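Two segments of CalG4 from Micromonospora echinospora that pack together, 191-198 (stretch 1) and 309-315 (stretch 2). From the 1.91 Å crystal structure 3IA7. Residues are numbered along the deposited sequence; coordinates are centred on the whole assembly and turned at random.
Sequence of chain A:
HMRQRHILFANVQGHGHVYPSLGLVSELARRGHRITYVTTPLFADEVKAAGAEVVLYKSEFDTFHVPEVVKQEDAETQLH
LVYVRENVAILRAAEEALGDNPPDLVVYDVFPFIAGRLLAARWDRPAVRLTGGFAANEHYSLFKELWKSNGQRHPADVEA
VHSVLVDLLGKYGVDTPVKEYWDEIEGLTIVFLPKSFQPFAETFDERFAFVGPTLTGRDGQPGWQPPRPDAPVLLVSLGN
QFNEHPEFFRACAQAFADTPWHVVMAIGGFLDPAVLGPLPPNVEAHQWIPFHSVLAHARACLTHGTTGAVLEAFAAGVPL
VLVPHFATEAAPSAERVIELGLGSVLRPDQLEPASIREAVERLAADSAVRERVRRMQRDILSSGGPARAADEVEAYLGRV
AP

Stretch 1 (191-198) VFLPKSFQ
Stretch 2 309-315: AVLEAFA

Stretch 2 is helical throughout the part that matters here, having begun earlier in the chain, with phi/psi near -60/-50 to -68/-32 from Val 310 to Phe 314. Its i to i+4 ladder runs from Ala 313 N to Ala 309 O at 3.2 Å, Phe 314 N to Val 310 O at 2.9 Å, and Ala 315 N to Leu 311 O at 2.8 Å. Stretch 1 is irregular. Val 191 is extended (-111/123), Phe 192 turns at -87/46, and a weak bond of 2.9 Å from Leu 193 N to Val 191 O spans that turn. Leu 193 (-135/154) and Pro 194 (-73/145) then run extended into a short 3-10 segment, Lys 195 to Phe 197, held by Phe 197 N to Pro 194 O at 2.9 Å and followed by Gln 198 N to Lys 195 O at 3.0 Å. The register is set by Leu 193 and Leu 311, whose CA atoms lie 7.8 Å apart, leaving room for side chains between the backbones.

No hydrogen bond crosses the interface; each backbone makes its own local bonds, and the two pieces meet through apolar packing that buries 203 Å² in all. The rule is one central leucine received by several partners. Leu 311, chi1 m and chi2 t, points toward stretch 1 and gives up 84 Å², the largest share. Leu 311 CD1 lies 3.6 Å from Leu 193 CD2 and also 3.6 Å from the carbonyl Phe 192 O, a van der Waals approach to the backbone. Leu 311 CD2 sits 3.7 Å from Pro 194 CD and 4.2 Å from Phe 197 CD2. Leu 193 (m, t) leaves its backbone sideways, yet its end comes nearer the helix. Pro 194, C-gamma endo, points toward it and offers a rigid ring. Phe 192, chi1 m, leads its ring away, so its contact is made by the carbonyl.

Phe 197 is the second anchor, covered over 44 Å². With chi1 t at -165° and chi2 59°, it points toward the helix and reaches three of its residues: besides Leu 311, Phe 197 CZ lies 4.0 Å from Val 310 CG1, and Phe 197 CE1 lies 4.5 Å from Phe 314 CE2. All three meet the Phe 197 ring obliquely, whereas Phe 197 CE1 approaches the edge of the Phe 314 ring, near its plane. Val 310 has chi1 at 147°, between wells; Phe 314 has chi1 m and chi2 -24°. Lys 195, Ser 196 and Gln 198 stay out of reach.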

ATOM      1  N   VAL A 191     -10.456  -6.539 -13.977  1.00 12.53           N
ATOM      2  CA  VAL A 191     -10.898  -5.171 -13.902  1.00 11.81           C
ATOM      3  C   VAL A 191     -10.676  -4.690 -12.477  1.00 13.11           C
ATOM      4  O   VAL A 191     -11.221  -5.302 -11.520  1.00 12.36           O
ATOM      5  CB  VAL A 191     -12.423  -5.096 -14.232  1.00 12.12           C
ATOM      6  CG1 VAL A 191     -12.885  -3.665 -14.128  1.00 11.50           C
ATOM      7  CG2 VAL A 191     -12.713  -5.643 -15.635  1.00 13.24           C
ATOM      8  N   PHE A 192      -9.922  -3.608 -12.294  1.00 13.17           N
ATOM      9  CA  PHE A 192      -9.529  -3.166 -10.931  1.00 14.15           C
ATOM     10  C   PHE A 192     -10.571  -2.260 -10.295  1.00 14.16           C
ATOM     11  O   PHE A 192     -10.264  -1.160  -9.771  1.00 15.11           O
ATOM     12  CB  PHE A 192      -8.138  -2.509 -11.002  1.00 15.22           C
ATOM     13  CG  PHE A 192      -7.055  -3.492 -11.426  1.00 15.35           C
ATOM     14  CD1 PHE A 192      -6.772  -4.617 -10.648  1.00 17.93           C
ATOM     15  CD2 PHE A 192      -6.321  -3.263 -12.589  1.00 21.09           C
ATOM     16  CE1 PHE A 192      -5.780  -5.546 -11.037  1.00 23.45           C
ATOM     17  CE2 PHE A 192      -5.302  -4.183 -12.980  1.00 23.03           C
ATOM     18  CZ  PHE A 192      -5.066  -5.331 -12.221  1.00 19.53           C
ATOM     19  N   LEU A 193     -11.835  -2.683 -10.409  1.00 12.35           N
ATOM     20  CA  LEU A 193     -12.984  -1.924  -9.896  1.00 12.85           C
ATOM     21  C   LEU A 193     -13.883  -2.904  -9.176  1.00 12.54           C
ATOM     22  O   LEU A 193     -13.853  -4.091  -9.497  1.00 12.33           O
ATOM     23  CB  LEU A 193     -13.867  -1.338 -11.016  1.00 13.01           C
ATOM     24  CG  LEU A 193     -13.172  -0.492 -12.108  1.00 17.67           C
ATOM     25  CD1 LEU A 193     -14.219  -0.037 -13.072  1.00 17.68           C
ATOM     26  CD2 LEU A 193     -12.509   0.716 -11.600  1.00 22.17           C
ATOM     27  N   PRO A 194     -14.656  -2.412  -8.216  1.00 12.69           N
ATOM     28  CA  PRO A 194     -15.702  -3.287  -7.680  1.00 12.86           C
ATOM     29  C   PRO A 194     -16.804  -3.410  -8.706  1.00 11.97           C
ATOM     30  O   PRO A 194     -17.106  -2.455  -9.443  1.00 10.68           O
ATOM     31  CB  PRO A 194     -16.147  -2.575  -6.397  1.00 13.13           C
ATOM     32  CG  PRO A 194     -15.948  -1.108  -6.671  1.00 12.81           C
ATOM     33  CD  PRO A 194     -14.628  -1.094  -7.548  1.00 11.76           C
ATOM     34  N   LYS A 195     -17.416  -4.588  -8.766  1.00 11.38           N
ATOM     35  CA  LYS A 195     -18.403  -4.831  -9.789  1.00 11.79           C
ATOM     36  C   LYS A 195     -19.548  -3.796  -9.788  1.00 12.46           C
ATOM     37  O   LYS A 195     -20.093  -3.416 -10.856  1.00 12.57           O
ATOM     38  CB  LYS A 195     -18.966  -6.254  -9.634  1.00 13.26           C
ATOM     39  CG  LYS A 195     -19.784  -6.679 -10.844  1.00 13.24           C
ATOM     40  CD  LYS A 195     -20.154  -8.186 -10.725  1.00 16.28           C
ATOM     41  CE  LYS A 195     -20.738  -8.696 -12.036  1.00 17.40           C
ATOM     42  NZ  LYS A 195     -21.124 -10.104 -11.851  1.00 18.77           N
ATOM     43  N   SER A 196     -19.944  -3.333  -8.601  1.00 13.17           N
ATOM     44  CA  SER A 196     -21.090  -2.449  -8.567  1.00 14.49           C
ATOM     45  C   SER A 196     -20.795  -1.103  -9.236  1.00 14.68           C
ATOM     46  O   SER A 196     -21.725  -0.313  -9.463  1.00 14.54           O
ATOM     47  CB  SER A 196     -21.578  -2.205  -7.129  1.00 15.54           C
ATOM     48  OG  SER A 196     -20.527  -1.683  -6.348  1.00 15.23           O
ATOM     49  N   PHE A 197     -19.513  -0.767  -9.367  1.00 13.82           N
ATOM     50  CA  PHE A 197     -19.136   0.529  -9.942  1.00 13.04           C
ATOM     51  C   PHE A 197     -19.179   0.415 -11.483  1.00 14.53           C
ATOM     52  O   PHE A 197     -19.228   1.432 -12.190  1.00 15.30           O
ATOM     53  CB  PHE A 197     -17.719   0.934  -9.502  1.00 13.67           C
ATOM     54  CG  PHE A 197     -17.392   2.394  -9.754  1.00 12.72           C
ATOM     55  CD1 PHE A 197     -18.167   3.394  -9.164  1.00 14.29           C
ATOM     56  CD2 PHE A 197     -16.301   2.751 -10.533  1.00 18.97           C
ATOM     57  CE1 PHE A 197     -17.877   4.787  -9.375  1.00 16.03           C
ATOM     58  CE2 PHE A 197     -15.973   4.149 -10.731  1.00 18.93           C
ATOM     59  CZ  PHE A 197     -16.789   5.149 -10.128  1.00 15.53           C
ATOM     60  N   GLN A 198     -19.195  -0.812 -12.007  1.00 13.26           N
ATOM     61  CA  GLN A 198     -19.245  -1.030 -13.454  1.00 12.24           C
ATOM     62  C   GLN A 198     -20.647  -0.782 -14.104  1.00 13.37           C
ATOM     63  O   GLN A 198     -21.658  -1.470 -13.759  1.00 12.40           O
ATOM     64  CB  GLN A 198     -18.810  -2.480 -13.754  1.00 12.43           C
ATOM     65  CG  GLN A 198     -19.032  -2.911 -15.189  1.00 11.79           C
ATOM     66  CD  GLN A 198     -18.010  -2.286 -16.157  1.00 11.70           C
ATOM     67  OE1 GLN A 198     -16.822  -2.181 -15.829  1.00 11.81           O
ATOM     68  NE2 GLN A 198     -18.457  -1.926 -17.384  1.00 11.71           N
ATOM     69  N   ALA A 309      -8.487   7.776  -7.307  1.00 19.73           N
ATOM     70  CA  ALA A 309      -8.750   8.595  -6.137  1.00 18.47           C
ATOM     71  C   ALA A 309     -10.147   8.305  -5.559  1.00 16.62           C
ATOM     72  O   ALA A 309     -10.346   8.334  -4.346  1.00 17.33           O
ATOM     73  CB  ALA A 309      -8.628  10.057  -6.494  1.00 18.75           C
ATOM     74  N   VAL A 310     -11.108   8.095  -6.444  1.00 15.75           N
ATOM     75  CA  VAL A 310     -12.487   7.810  -6.059  1.00 15.79           C
ATOM     76  C   VAL A 310     -12.576   6.547  -5.225  1.00 14.96           C
ATOM     77  O   VAL A 310     -13.175   6.530  -4.142  1.00 13.98           O
ATOM     78  CB  VAL A 310     -13.356   7.800  -7.373  1.00 17.88           C
ATOM     79  CG1 VAL A 310     -14.514   6.845  -7.356  1.00 20.23           C
ATOM     80  CG2 VAL A 310     -13.733   9.267  -7.781  1.00 17.23           C
ATOM     81  N   LEU A 311     -11.994   5.480  -5.749  1.00 14.78           N
ATOM     82  CA  LEU A 311     -12.083   4.146  -5.101  1.00 15.87           C
ATOM     83  C   LEU A 311     -11.291   4.132  -3.759  1.00 15.50           C
ATOM     84  O   LEU A 311     -11.668   3.437  -2.810  1.00 15.37           O
ATOM     85  CB  LEU A 311     -11.554   3.098  -6.092  1.00 15.08           C
ATOM     86  CG  LEU A 311     -12.417   2.821  -7.354  1.00 15.22           C
ATOM     87  CD1 LEU A 311     -11.814   1.691  -8.226  1.00 17.70           C
ATOM     88  CD2 LEU A 311     -13.862   2.521  -7.069  1.00 18.11           C
ATOM     89  N   GLU A 312     -10.212   4.911  -3.693  1.00 15.74           N
ATOM     90  CA  GLU A 312      -9.507   5.109  -2.423  1.00 16.98           C
ATOM     91  C   GLU A 312     -10.435   5.706  -1.343  1.00 14.23           C
ATOM     92  O   GLU A 312     -10.485   5.173  -0.209  1.00 12.65           O
ATOM     93  CB  GLU A 312      -8.334   6.048  -2.614  1.00 18.85           C
ATOM     94  CG  GLU A 312      -7.305   5.948  -1.551  1.00 24.57           C
ATOM     95  CD  GLU A 312      -6.248   4.979  -1.952  1.00 34.15           C
ATOM     96  OE1 GLU A 312      -5.379   5.371  -2.785  1.00 38.70           O
ATOM     97  OE2 GLU A 312      -6.291   3.813  -1.473  1.00 34.85           O
ATOM     98  N   ALA A 313     -11.149   6.788  -1.688  1.00 12.98           N
ATOM     99  CA  ALA A 313     -12.157   7.414  -0.814  1.00 11.94           C
ATOM    100  C   ALA A 313     -13.247   6.397  -0.445  1.00 13.30           C
ATOM    101  O   ALA A 313     -13.543   6.165   0.742  1.00 11.95           O
ATOM    102  CB  ALA A 313     -12.798   8.706  -1.476  1.00 12.67           C
ATOM    103  N   PHE A 314     -13.795   5.708  -1.447  1.00 11.29           N
ATOM    104  CA  PHE A 314     -14.849   4.764  -1.094  1.00 13.63           C
ATOM    105  C   PHE A 314     -14.363   3.564  -0.249  1.00 11.91           C
ATOM    106  O   PHE A 314     -15.117   3.122   0.587  1.00 12.08           O
ATOM    107  CB  PHE A 314     -15.548   4.278  -2.352  1.00 14.21           C
ATOM    108  CG  PHE A 314     -16.243   5.379  -3.121  1.00 15.03           C
ATOM    109  CD1 PHE A 314     -16.667   6.565  -2.491  1.00 15.27           C
ATOM    110  CD2 PHE A 314     -16.453   5.219  -4.468  1.00 17.19           C
ATOM    111  CE1 PHE A 314     -17.332   7.569  -3.211  1.00 17.80           C
ATOM    112  CE2 PHE A 314     -17.094   6.164  -5.196  1.00 13.64           C
ATOM    113  CZ  PHE A 314     -17.523   7.369  -4.592  1.00 15.91           C
ATOM    114  N   ALA A 315     -13.118   3.074  -0.461  1.00 13.16           N
ATOM    115  CA  ALA A 315     -12.523   2.001   0.386  1.00 12.84           C
ATOM    116  C   ALA A 315     -12.620   2.378   1.872  1.00 12.22           C
ATOM    117  O   ALA A 315     -12.729   1.512   2.725  1.00 12.65           O
ATOM    118  CB  ALA A 315     -11.036   1.739   0.031  1.00 12.78           C
TER